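Local coordinates for protein putative retaining b-glycosidase (PDB 5A95) that probably hydrolyses beta-1,4 bonds in mixed-linkage beta-glucans, as a retaining family 5 glycoside hydrolase of subfamily GH5_26 whose quaternary structure dictates its specificity, at residues K206-Y217 with A242-A250; G198-K206 with A228-I239. The protein carries 1 engineered substitution. All blocks are in the same frame, centred on the assembly; numbering follows the deposited sequence.

Contact 1 (K206-Y217 with A242-A250); sequences KTLNESLIDMIY and APIEREGIA. With NA (sodium ion), chain L.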
loop_
_atom_site.group_PDB
_atom_site.type_symbol
_atom_site.label_atom_id
_atom_site.label_comp_id
_atom_site.label_asym_id
_atom_site.label_seq_id
_atom_site.Cartn_x
_atom_site.Cartn_y
_atom_site.Cartn_z
ATOM N N LYS A 206 -10.822 -15.658 -3.811
ATOM C CA LYS A 206 -10.571 -16.931 -3.138
ATOM C C LYS A 206 -9.152 -16.985 -2.559
ATOM O O LYS A 206 -8.955 -17.312 -1.395
ATOM C CB LYS A 206 -10.803 -18.063 -4.142
ATOM C CG LYS A 206 -10.341 -19.458 -3.708
ATOM C CD LYS A 206 -10.485 -20.431 -4.881
ATOM C CE LYS A 206 -10.084 -21.856 -4.556
ATOM N NZ LYS A 206 -8.675 -21.965 -4.155
ATOM N N THR A 207 -8.164 -16.641 -3.383
ATOM C CA THR A 207 -6.777 -16.660 -2.954
ATOM C C THR A 207 -6.530 -15.739 -1.768
ATOM O O THR A 207 -5.812 -16.074 -0.826
ATOM C CB THR A 207 -5.847 -16.357 -4.152
ATOM O OG1 THR A 207 -6.047 -17.384 -5.133
ATOM C CG2 THR A 207 -4.362 -16.336 -3.763
ATOM N N LEU A 208 -7.102 -14.536 -1.823
ATOM C CA LEU A 208 -6.918 -13.575 -0.761
ATOM C C LEU A 208 -7.574 -14.055 0.548
ATOM O O LEU A 208 -6.999 -13.904 1.634
ATOM C CB LEU A 208 -7.372 -12.188 -1.204
ATOM C CG LEU A 208 -7.154 -11.066 -0.219
ATOM C CD1 LEU A 208 -5.720 -10.962 0.299
ATOM C CD2 LEU A 208 -7.554 -9.756 -0.865
ATOM N N ASN A 209 -8.771 -14.626 0.440
ATOM C CA ASN A 209 -9.378 -15.196 1.629
ATOM C C ASN A 209 -8.534 -16.333 2.217
ATOM O O ASN A 209 -8.392 -16.406 3.449
ATOM C CB ASN A 209 -10.808 -15.687 1.384
ATOM C CG ASN A 209 -11.811 -14.572 1.419
ATOM O OD1 ASN A 209 -12.437 -14.319 2.431
ATOM N ND2 ASN A 209 -11.919 -13.845 0.327
ATOM N N GLU A 210 -7.988 -17.180 1.352
ATOM C CA GLU A 210 -7.105 -18.260 1.820
ATOM C C GLU A 210 -5.875 -17.698 2.532
ATOM O O GLU A 210 -5.408 -18.267 3.523
ATOM C CB GLU A 210 -6.734 -19.194 0.673
ATOM C CG GLU A 210 -7.893 -20.059 0.251
ATOM C CD GLU A 210 -7.736 -20.810 -1.049
ATOM O OE1 GLU A 210 -6.723 -20.601 -1.755
ATOM O OE2 GLU A 210 -8.665 -21.595 -1.376
ATOM N N SER A 211 -5.379 -16.568 2.062
ATOM C CA SER A 211 -4.236 -15.931 2.697
ATOM C C SER A 211 -4.571 -15.425 4.089
ATOM O O SER A 211 -3.814 -15.604 5.038
ATOM C CB SER A 211 -3.723 -14.796 1.802
ATOM O OG SER A 211 -2.541 -14.202 2.307
ATOM N N LEU A 212 -5.723 -14.778 4.228
ATOM C CA LEU A 212 -6.179 -14.340 5.532
ATOM C C LEU A 212 -6.395 -15.552 6.474
ATOM O O LEU A 212 -6.012 -15.515 7.641
ATOM C CB LEU A 212 -7.465 -13.518 5.423
ATOM C CG LEU A 212 -7.331 -12.158 4.709
ATOM C CD1 LEU A 212 -8.677 -11.519 4.489
ATOM C CD2 LEU A 212 -6.432 -11.227 5.473
ATOM N N ILE A 213 -7.050 -16.593 5.970
ATOM C CA ILE A 213 -7.298 -17.801 6.754
ATOM C C ILE A 213 -5.982 -18.405 7.241
ATOM O O ILE A 213 -5.880 -18.831 8.394
ATOM C CB ILE A 213 -8.128 -18.812 5.948
ATOM C CG1 ILE A 213 -9.565 -18.276 5.777
ATOM C CG2 ILE A 213 -8.155 -20.159 6.663
ATOM C CD1 ILE A 213 -10.304 -18.925 4.639
ATOM N N ASP A 214 -4.977 -18.447 6.375
ATOM C CA ASP A 214 -3.704 -19.041 6.802
ATOM C C ASP A 214 -3.076 -18.275 7.958
ATOM O O ASP A 214 -2.544 -18.883 8.871
ATOM C CB ASP A 214 -2.750 -19.144 5.610
ATOM C CG ASP A 214 -3.141 -20.226 4.628
ATOM O OD1 ASP A 214 -3.938 -21.112 4.997
ATOM O OD2 ASP A 214 -2.660 -20.197 3.472
ATOM N N MET A 215 -3.107 -16.943 7.912
ATOM C CA MET A 215 -2.590 -16.142 9.016
ATOM C C MET A 215 -3.344 -16.393 10.305
ATOM O O MET A 215 -2.763 -16.472 11.375
ATOM C CB MET A 215 -2.735 -14.627 8.756
ATOM C CG MET A 215 -1.833 -13.999 7.755
ATOM S SD MET A 215 -2.336 -12.273 7.543
ATOM C CE MET A 215 -1.737 -11.587 9.101
ATOM N N ILE A 216 -4.668 -16.469 10.189
ATOM C CA ILE A 216 -5.529 -16.688 11.337
ATOM C C ILE A 216 -5.272 -18.076 11.947
ATOM O O ILE A 216 -5.038 -18.220 13.160
ATOM C CB ILE A 216 -6.994 -16.503 10.941
ATOM C CG1 ILE A 216 -7.269 -15.018 10.649
ATOM C CG2 ILE A 216 -7.936 -17.011 12.022
ATOM C CD1 ILE A 216 -8.581 -14.770 9.937
ATOM N N TYR A 217 -5.305 -19.103 11.098
ATOM C CA TYR A 217 -5.124 -20.481 11.570
ATOM C C TYR A 217 -3.757 -20.726 12.175
ATOM O O TYR A 217 -3.642 -21.563 13.079
ATOM C CB TYR A 217 -5.427 -21.465 10.445
ATOM C CG TYR A 217 -6.895 -21.771 10.209
ATOM C CD1 TYR A 217 -7.918 -21.288 11.032
ATOM C CD2 TYR A 217 -7.254 -22.606 9.151
ATOM C CE1 TYR A 217 -9.225 -21.655 10.817
ATOM C CE2 TYR A 217 -8.568 -22.960 8.925
ATOM C CZ TYR A 217 -9.553 -22.472 9.761
ATOM O OH TYR A 217 -10.867 -22.866 9.589
ATOM N N ALA A 242 -15.010 -24.141 -7.082
ATOM C CA ALA A 242 -13.818 -23.467 -6.551
ATOM C C ALA A 242 -14.016 -23.018 -5.116
ATOM O O ALA A 242 -13.872 -21.838 -4.774
ATOM C CB ALA A 242 -13.410 -22.311 -7.440
ATOM N N PRO A 243 -14.322 -23.972 -4.222
ATOM C CA PRO A 243 -14.489 -23.605 -2.826
ATOM C C PRO A 243 -13.156 -23.187 -2.197
ATOM O O PRO A 243 -12.083 -23.590 -2.652
ATOM C CB PRO A 243 -14.969 -24.912 -2.191
ATOM C CG PRO A 243 -14.366 -25.984 -3.033
ATOM C CD PRO A 243 -14.426 -25.432 -4.429
ATOM N N ILE A 244 -13.222 -22.463 -1.088
ATOM C CA ILE A 244 -12.026 -22.210 -0.298
ATOM C C ILE A 244 -11.419 -23.544 0.119
ATOM O O ILE A 244 -12.124 -24.426 0.646
ATOM C CB ILE A 244 -12.408 -21.432 0.972
ATOM C CG1 ILE A 244 -13.010 -20.082 0.647
ATOM C CG2 ILE A 244 -11.241 -21.331 1.946
ATOM C CD1 ILE A 244 -12.056 -19.103 0.051
ATOM N N GLU A 245 -10.119 -23.705 -0.110
ATOM C CA GLU A 245 -9.460 -24.996 0.099
ATOM C C GLU A 245 -8.891 -25.116 1.512
ATOM O O GLU A 245 -7.696 -25.375 1.672
ATOM C CB GLU A 245 -8.387 -25.205 -0.981
ATOM C CG GLU A 245 -8.997 -25.366 -2.370
ATOM C CD GLU A 245 -7.939 -25.536 -3.422
ATOM O OE1 GLU A 245 -7.424 -26.648 -3.502
ATOM O OE2 GLU A 245 -7.633 -24.592 -4.161
ATOM N N ARG A 246 -9.747 -24.917 2.512
ATOM C CA ARG A 246 -9.366 -25.029 3.898
ATOM C C ARG A 246 -10.545 -25.674 4.627
ATOM O O ARG A 246 -11.686 -25.539 4.204
ATOM C CB ARG A 246 -9.072 -23.632 4.501
ATOM C CG ARG A 246 -8.033 -22.805 3.740
ATOM C CD ARG A 246 -6.633 -23.328 3.929
ATOM N NE ARG A 246 -5.588 -22.487 3.335
ATOM C CZ ARG A 246 -5.186 -22.546 2.058
ATOM N NH1 ARG A 246 -5.772 -23.347 1.193
ATOM N NH2 ARG A 246 -4.184 -21.806 1.651
ATOM N N GLU A 247 -10.260 -26.386 5.704
ATOM C CA GLU A 247 -11.272 -26.949 6.575
ATOM C C GLU A 247 -11.791 -25.894 7.544
ATOM O O GLU A 247 -11.116 -24.908 7.846
ATOM C CB GLU A 247 -10.691 -28.106 7.401
ATOM C CG GLU A 247 -10.226 -29.315 6.610
ATOM C CD GLU A 247 -11.364 -30.203 6.161
ATOM O OE1 GLU A 247 -12.371 -30.329 6.916
ATOM O OE2 GLU A 247 -11.250 -30.767 5.050
ATOM N N GLY A 248 -12.988 -26.133 8.060
ATOM C CA GLY A 248 -13.547 -25.372 9.155
ATOM C C GLY A 248 -14.090 -23.997 8.813
ATOM O O GLY A 248 -14.221 -23.173 9.690
ATOM N N ILE A 249 -14.455 -23.829 7.544
ATOM C CA ILE A 249 -14.934 -22.575 6.937
ATOM C C ILE A 249 -16.448 -22.576 6.902
ATOM O O ILE A 249 -17.066 -23.594 6.575
ATOM C CB ILE A 249 -14.400 -22.486 5.436
ATOM C CG1 ILE A 249 -12.878 -22.652 5.422
ATOM C CG2 ILE A 249 -14.799 -21.227 4.702
ATOM C CD1 ILE A 249 -12.180 -21.715 6.368
ATOM N N ALA A 250 -17.053 -21.442 7.238
ATOM C CA ALA A 250 -18.458 -21.207 6.981
ATOM C C ALA A 250 -18.576 -20.123 5.915
ATOM O O ALA A 250 -17.621 -19.357 5.676
ATOM C CB ALA A 250 -19.156 -20.773 8.253
HETATM NA NA NA L . -2.062 -14.055 12.604
HETATM O O HOH W 1 -5.666 -22.940 -3.185
HETATM O O HOH W 2 -2.134 -13.478 15.287
#
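Arg246 grips Asp214 side-on, its NE 2.7 Å from OD1 of Asp214 and its NH2 2.9 Å from OD2. Guanidinium and carboxylate are nearly coplanar, their planes 13° apart, and both nitrogens come in on the syn side, somewhat tilted from the carboxylate plane. The third nitrogen, NH1, bonds to the backbone O of Glu245. Over one face of the guanidinium lies CB of Glu210, whose carboxylate stacks on it, the two planes 17° apart; no N-H of Arg246 points at OE1 of Glu210, so only the charges attract.

Glu210 OE2 instead takes two donors from opposite faces of its plane: NZ of Lys206 at 2.8 Å and the backbone N of Glu245 at 2.9 Å. The Lys206 chain runs extended and bends only at its last torsion (chi4 -61°), which also brings NZ within 2.8 Å of Glu245 OE2, on the anti lone pair. A water donates to both carboxylates. Beneath the charges, Ile213 CD1 meets Ile249 CD1 tip to tip at 3.8 Å and also touches CG2 of Ile244. Tyr217 rests a face against Ile213 CG2 and donates from OH to Glu247 O, 2.7 Å away in the carbonyl plane.

The loop before strand 250-252 is thus joined to helix 202-219 of the barrel. Farther out, the OH of Tyr251 binds Ile244 N, while Met215 O shares a sodium ion with Thr196 O of the second subunit. Lysine, water and arginine probably offset the proximity of Glu210 and Glu245, favouring two ionised carboxylates.

Contact 2 (G198-K206 with A228-I239); sequences GERNWAEWK and AGFNWAYDLSPI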
loop_
_atom_site.group_PDB
_atom_site.type_symbol
_atom_site.label_atom_id
_atom_site.label_comp_id
_atom_site.label_asym_id
_atom_site.label_seq_id
_atom_site.Cartn_x
_atom_site.Cartn_y
_atom_site.Cartn_z
ATOM N N GLY A 198 -13.104 -2.290 -9.780
ATOM C CA GLY A 198 -12.140 -3.327 -10.168
ATOM C C GLY A 198 -12.881 -4.411 -10.919
ATOM O O GLY A 198 -14.103 -4.353 -11.048
ATOM N N GLU A 199 -12.153 -5.377 -11.435
ATOM C CA GLU A 199 -12.772 -6.505 -12.145
ATOM C C GLU A 199 -13.045 -7.620 -11.134
ATOM O O GLU A 199 -12.123 -8.257 -10.650
ATOM C CB GLU A 199 -11.845 -7.052 -13.254
ATOM C CG GLU A 199 -12.374 -8.326 -13.929
ATOM C CD GLU A 199 -11.454 -8.963 -14.939
ATOM O OE1 GLU A 199 -10.610 -8.253 -15.513
ATOM O OE2 GLU A 199 -11.583 -10.188 -15.178
ATOM N N ARG A 200 -14.302 -7.902 -10.852
ATOM C CA ARG A 200 -14.568 -8.969 -9.911
ATOM C C ARG A 200 -14.002 -10.261 -10.476
ATOM O O ARG A 200 -14.203 -10.570 -11.641
ATOM C CB ARG A 200 -16.049 -9.058 -9.543
ATOM C CG ARG A 200 -16.925 -9.805 -10.504
ATOM C CD ARG A 200 -18.379 -9.828 -10.050
ATOM N NE ARG A 200 -19.010 -8.513 -10.127
ATOM C CZ ARG A 200 -19.482 -7.970 -11.240
ATOM N NH1 ARG A 200 -19.372 -8.584 -12.426
ATOM N NH2 ARG A 200 -20.069 -6.805 -11.158
ATOM N N ASN A 201 -13.310 -11.002 -9.625
ATOM C CA ASN A 201 -12.621 -12.216 -10.062
ATOM C C ASN A 201 -12.576 -13.205 -8.908
ATOM O O ASN A 201 -11.927 -12.945 -7.895
ATOM C CB ASN A 201 -11.214 -11.898 -10.530
ATOM C CG ASN A 201 -10.515 -13.117 -11.112
ATOM O OD1 ASN A 201 -9.740 -13.783 -10.436
ATOM N ND2 ASN A 201 -10.835 -13.445 -12.366
ATOM N N TRP A 202 -13.292 -14.314 -9.057
ATOM C CA TRP A 202 -13.346 -15.282 -7.967
ATOM C C TRP A 202 -11.976 -15.822 -7.597
ATOM O O TRP A 202 -11.660 -15.932 -6.410
ATOM C CB TRP A 202 -14.324 -16.435 -8.299
ATOM C CG TRP A 202 -14.390 -17.425 -7.178
ATOM C CD1 TRP A 202 -13.862 -18.659 -7.156
ATOM C CD2 TRP A 202 -14.959 -17.195 -5.891
ATOM N NE1 TRP A 202 -14.062 -19.234 -5.934
ATOM C CE2 TRP A 202 -14.753 -18.370 -5.140
ATOM C CE3 TRP A 202 -15.665 -16.142 -5.311
ATOM C CZ2 TRP A 202 -15.169 -18.496 -3.838
ATOM C CZ3 TRP A 202 -16.098 -16.286 -4.013
ATOM C CH2 TRP A 202 -15.865 -17.452 -3.298
ATOM N N ALA A 203 -11.159 -16.182 -8.578
ATOM C CA ALA A 203 -9.886 -16.763 -8.210
ATOM C C ALA A 203 -9.044 -15.830 -7.338
ATOM O O ALA A 203 -8.433 -16.247 -6.361
ATOM C CB ALA A 203 -9.115 -17.197 -9.461
ATOM N N GLU A 204 -9.023 -14.558 -7.700
ATOM C CA GLU A 204 -8.307 -13.554 -6.928
ATOM C C GLU A 204 -8.853 -13.434 -5.499
ATOM O O GLU A 204 -8.114 -13.403 -4.522
ATOM C CB GLU A 204 -8.412 -12.228 -7.669
ATOM C CG GLU A 204 -7.790 -11.025 -6.997
ATOM C CD GLU A 204 -7.883 -9.799 -7.870
ATOM O OE1 GLU A 204 -9.009 -9.447 -8.270
ATOM O OE2 GLU A 204 -6.833 -9.142 -8.085
ATOM N N TRP A 205 -10.163 -13.417 -5.399
ATOM C CA TRP A 205 -10.813 -13.254 -4.103
ATOM C C TRP A 205 -10.636 -14.483 -3.222
ATOM O O TRP A 205 -10.322 -14.371 -2.036
ATOM C CB TRP A 205 -12.282 -12.859 -4.290
ATOM C CG TRP A 205 -13.028 -12.602 -3.036
ATOM C CD1 TRP A 205 -14.209 -13.172 -2.664
ATOM C CD2 TRP A 205 -12.705 -11.670 -2.001
ATOM N NE1 TRP A 205 -14.618 -12.697 -1.451
ATOM C CE2 TRP A 205 -13.715 -11.767 -1.020
ATOM C CE3 TRP A 205 -11.639 -10.808 -1.767
ATOM C CZ2 TRP A 205 -13.666 -11.044 0.155
ATOM C CZ3 TRP A 205 -11.588 -10.112 -0.594
ATOM C CH2 TRP A 205 -12.597 -10.236 0.361
ATOM N N LYS A 206 -10.822 -15.658 -3.811
ATOM C CA LYS A 206 -10.571 -16.931 -3.138
ATOM C C LYS A 206 -9.152 -16.985 -2.559
ATOM O O LYS A 206 -8.955 -17.312 -1.395
ATOM C CB LYS A 206 -10.803 -18.063 -4.142
ATOM C CG LYS A 206 -10.341 -19.458 -3.708
ATOM C CD LYS A 206 -10.485 -20.431 -4.881
ATOM C CE LYS A 206 -10.084 -21.856 -4.556
ATOM N NZ LYS A 206 -8.675 -21.965 -4.155
ATOM N N ALA A 228 -17.345 -14.634 2.240
ATOM C CA ALA A 228 -18.439 -14.097 1.447
ATOM C C ALA A 228 -18.099 -14.052 -0.047
ATOM O O ALA A 228 -16.938 -13.916 -0.444
ATOM C CB ALA A 228 -18.757 -12.679 1.870
ATOM N N GLY A 229 -19.148 -14.161 -0.848
ATOM C CA GLY A 229 -19.067 -13.958 -2.275
ATOM C C GLY A 229 -19.442 -12.544 -2.708
ATOM O O GLY A 229 -19.625 -11.627 -1.905
ATOM N N PHE A 230 -19.523 -12.388 -4.019
ATOM C CA PHE A 230 -19.786 -11.099 -4.663
ATOM C C PHE A 230 -21.253 -10.702 -4.590
ATOM O O PHE A 230 -22.093 -11.354 -3.949
ATOM C CB PHE A 230 -19.274 -11.122 -6.119
ATOM C CG PHE A 230 -17.802 -11.465 -6.266
ATOM C CD1 PHE A 230 -16.861 -11.009 -5.371
ATOM C CD2 PHE A 230 -17.367 -12.209 -7.346
ATOM C CE1 PHE A 230 -15.510 -11.290 -5.528
ATOM C CE2 PHE A 230 -16.030 -12.490 -7.507
ATOM C CZ PHE A 230 -15.122 -12.042 -6.606
ATOM N N ASN A 231 -21.553 -9.547 -5.204
ATOM C CA ASN A 231 -22.877 -8.945 -5.145
ATOM C C ASN A 231 -23.293 -8.681 -3.702
ATOM O O ASN A 231 -24.419 -8.953 -3.303
ATOM C CB ASN A 231 -23.920 -9.817 -5.876
ATOM C CG ASN A 231 -25.242 -9.097 -6.101
ATOM O OD1 ASN A 231 -25.340 -7.878 -5.971
ATOM N ND2 ASN A 231 -26.291 -9.867 -6.347
ATOM N N TRP A 232 -22.386 -8.072 -2.950
ATOM C CA TRP A 232 -22.604 -7.729 -1.552
ATOM C C TRP A 232 -22.909 -8.976 -0.705
ATOM O O TRP A 232 -23.928 -9.053 -0.002
ATOM C CB TRP A 232 -23.699 -6.678 -1.376
ATOM C CG TRP A 232 -23.390 -5.293 -1.894
ATOM C CD1 TRP A 232 -23.001 -4.237 -1.121
ATOM C CD2 TRP A 232 -23.500 -4.804 -3.225
ATOM N NE1 TRP A 232 -22.861 -3.105 -1.894
ATOM C CE2 TRP A 232 -23.175 -3.415 -3.186
ATOM C CE3 TRP A 232 -23.886 -5.368 -4.434
ATOM C CZ2 TRP A 232 -23.158 -2.616 -4.326
ATOM C CZ3 TRP A 232 -23.862 -4.565 -5.567
ATOM C CH2 TRP A 232 -23.509 -3.208 -5.506
ATOM N N ALA A 233 -22.008 -9.956 -0.775
ATOM C CA ALA A 233 -22.125 -11.188 0.000
ATOM C C ALA A 233 -23.429 -11.901 -0.304
ATOM O O ALA A 233 -24.076 -12.426 0.576
ATOM C CB ALA A 233 -21.991 -10.915 1.513
ATOM N N TYR A 234 -23.770 -12.003 -1.570
ATOM C CA TYR A 234 -24.982 -12.677 -1.985
ATOM C C TYR A 234 -24.748 -13.930 -2.817
ATOM O O TYR A 234 -25.483 -14.904 -2.679
ATOM C CB TYR A 234 -25.952 -11.696 -2.678
ATOM C CG TYR A 234 -27.290 -12.318 -2.900
ATOM C CD1 TYR A 234 -28.166 -12.547 -1.840
ATOM C CD2 TYR A 234 -27.684 -12.707 -4.166
ATOM C CE1 TYR A 234 -29.364 -13.180 -2.045
ATOM C CE2 TYR A 234 -28.919 -13.322 -4.378
ATOM C CZ TYR A 234 -29.750 -13.566 -3.287
ATOM O OH TYR A 234 -30.965 -14.221 -3.447
ATOM N N ASP A 235 -23.724 -13.943 -3.658
ATOM C CA ASP A 235 -23.524 -15.049 -4.601
ATOM C C ASP A 235 -22.423 -16.002 -4.135
ATOM O O ASP A 235 -21.230 -15.699 -4.257
ATOM C CB ASP A 235 -23.210 -14.504 -6.006
ATOM C CG ASP A 235 -23.095 -15.610 -7.056
ATOM O OD1 ASP A 235 -23.456 -16.766 -6.759
ATOM O OD2 ASP A 235 -22.669 -15.291 -8.185
ATOM N N LEU A 236 -22.834 -17.153 -3.616
ATOM C CA LEU A 236 -21.903 -18.211 -3.217
ATOM C C LEU A 236 -21.686 -19.245 -4.325
ATOM O O LEU A 236 -20.867 -20.122 -4.174
ATOM C CB LEU A 236 -22.407 -18.904 -1.966
ATOM C CG LEU A 236 -22.358 -18.105 -0.680
ATOM C CD1 LEU A 236 -22.960 -18.902 0.460
ATOM C CD2 LEU A 236 -20.920 -17.680 -0.353
ATOM N N SER A 237 -22.377 -19.120 -5.450
ATOM C CA SER A 237 -22.297 -20.164 -6.466
ATOM C C SER A 237 -20.885 -20.545 -6.932
ATOM O O SER A 237 -20.669 -21.707 -7.236
ATOM C CB SER A 237 -23.225 -19.875 -7.646
ATOM O OG SER A 237 -22.841 -18.735 -8.364
ATOM N N PRO A 238 -19.907 -19.603 -6.959
ATOM C CA PRO A 238 -18.563 -20.051 -7.382
ATOM C C PRO A 238 -17.931 -21.161 -6.533
ATOM O O PRO A 238 -16.990 -21.796 -6.981
ATOM C CB PRO A 238 -17.725 -18.780 -7.315
ATOM C CG PRO A 238 -18.728 -17.681 -7.569
ATOM C CD PRO A 238 -19.945 -18.138 -6.790
ATOM N N ILE A 239 -18.402 -21.365 -5.307
ATOM C CA ILE A 239 -17.800 -22.372 -4.430
ATOM C C ILE A 239 -18.103 -23.804 -4.851
ATOM O O ILE A 239 -17.493 -24.717 -4.318
ATOM C CB ILE A 239 -18.175 -22.176 -2.954
ATOM C CG1 ILE A 239 -19.607 -22.633 -2.655
ATOM C CG2 ILE A 239 -17.911 -20.737 -2.510
ATOM C CD1 ILE A 239 -19.972 -22.519 -1.198
#
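Trp202 and Trp205 both carry CG trans to the backbone N (chi1 -180° and -177°), which swings their indoles from the first turn of the helix onto Phe230 and its neighbours; Phe230 itself, with chi1 -56°, projects its ring between them and Arg200. Trp202 presents the edge of its six-membered ring to one face of Phe230 in a T-shaped (edge-to-face) pair, the centroids 6.0 Å apart. On the opposite face lies Arg200 CB, in a CH-pi contact 4.1 Å from the Phe230 centroid. Trp205 CD1 comes 3.7 Å from Phe230 CE1, obliquely, completing an aromatic cluster. Pro238 in turn sets CB 3.5 Å from the centroid of the five-membered ring of Trp202, over a face, while Lys206 CB lies over the other; Ile239 CG2 touches CZ2 of Trp202.

Asn201 is the N-cap of helix 202-219, its OD1 accepting from Glu204 N at 2.9 Å. In this beta/alpha barrel the helix starts beside the loop that leaves strand 224-227, and that loop makes a left-handed helical turn at Asn231 to Ala233. Trp205 NE1 donates to Ala228 O at 2.8 Å, in the indole plane and nearly along the C=O axis. Trp202 NE1 bonds beyond the contact, to Ala242 O. With an alanine in place of Trp202, a gap would probably open between Phe230 and Pro238, and Ala242 O would be left without its indole donor. Asp235 OD1 closes an Asx turn with Ser237 N and also bonds its OG, in the bend just before Pro238.

In the fold
Both contacts are built on helix 202-219: contact 2 on its first turn and the residues leading into it, contact 1 on the turns that follow, with Lys206 common to both. Their centres lie 14 Å apart, each about 17 Å from the centre of the chain. Along the sequence the segments alternate: 198-206, 206-217, 228-239, 242-250. The last two belong to the connection from strand 224-227 to strand 250-252, parallel neighbours in the barrel sheet. The bond from Trp202 to Ala242 joins the two contacts directly. One long connection thus lies against one helix on the outer side of the barrel, the side chain of Ala228 about 11 Å from a bound glucose.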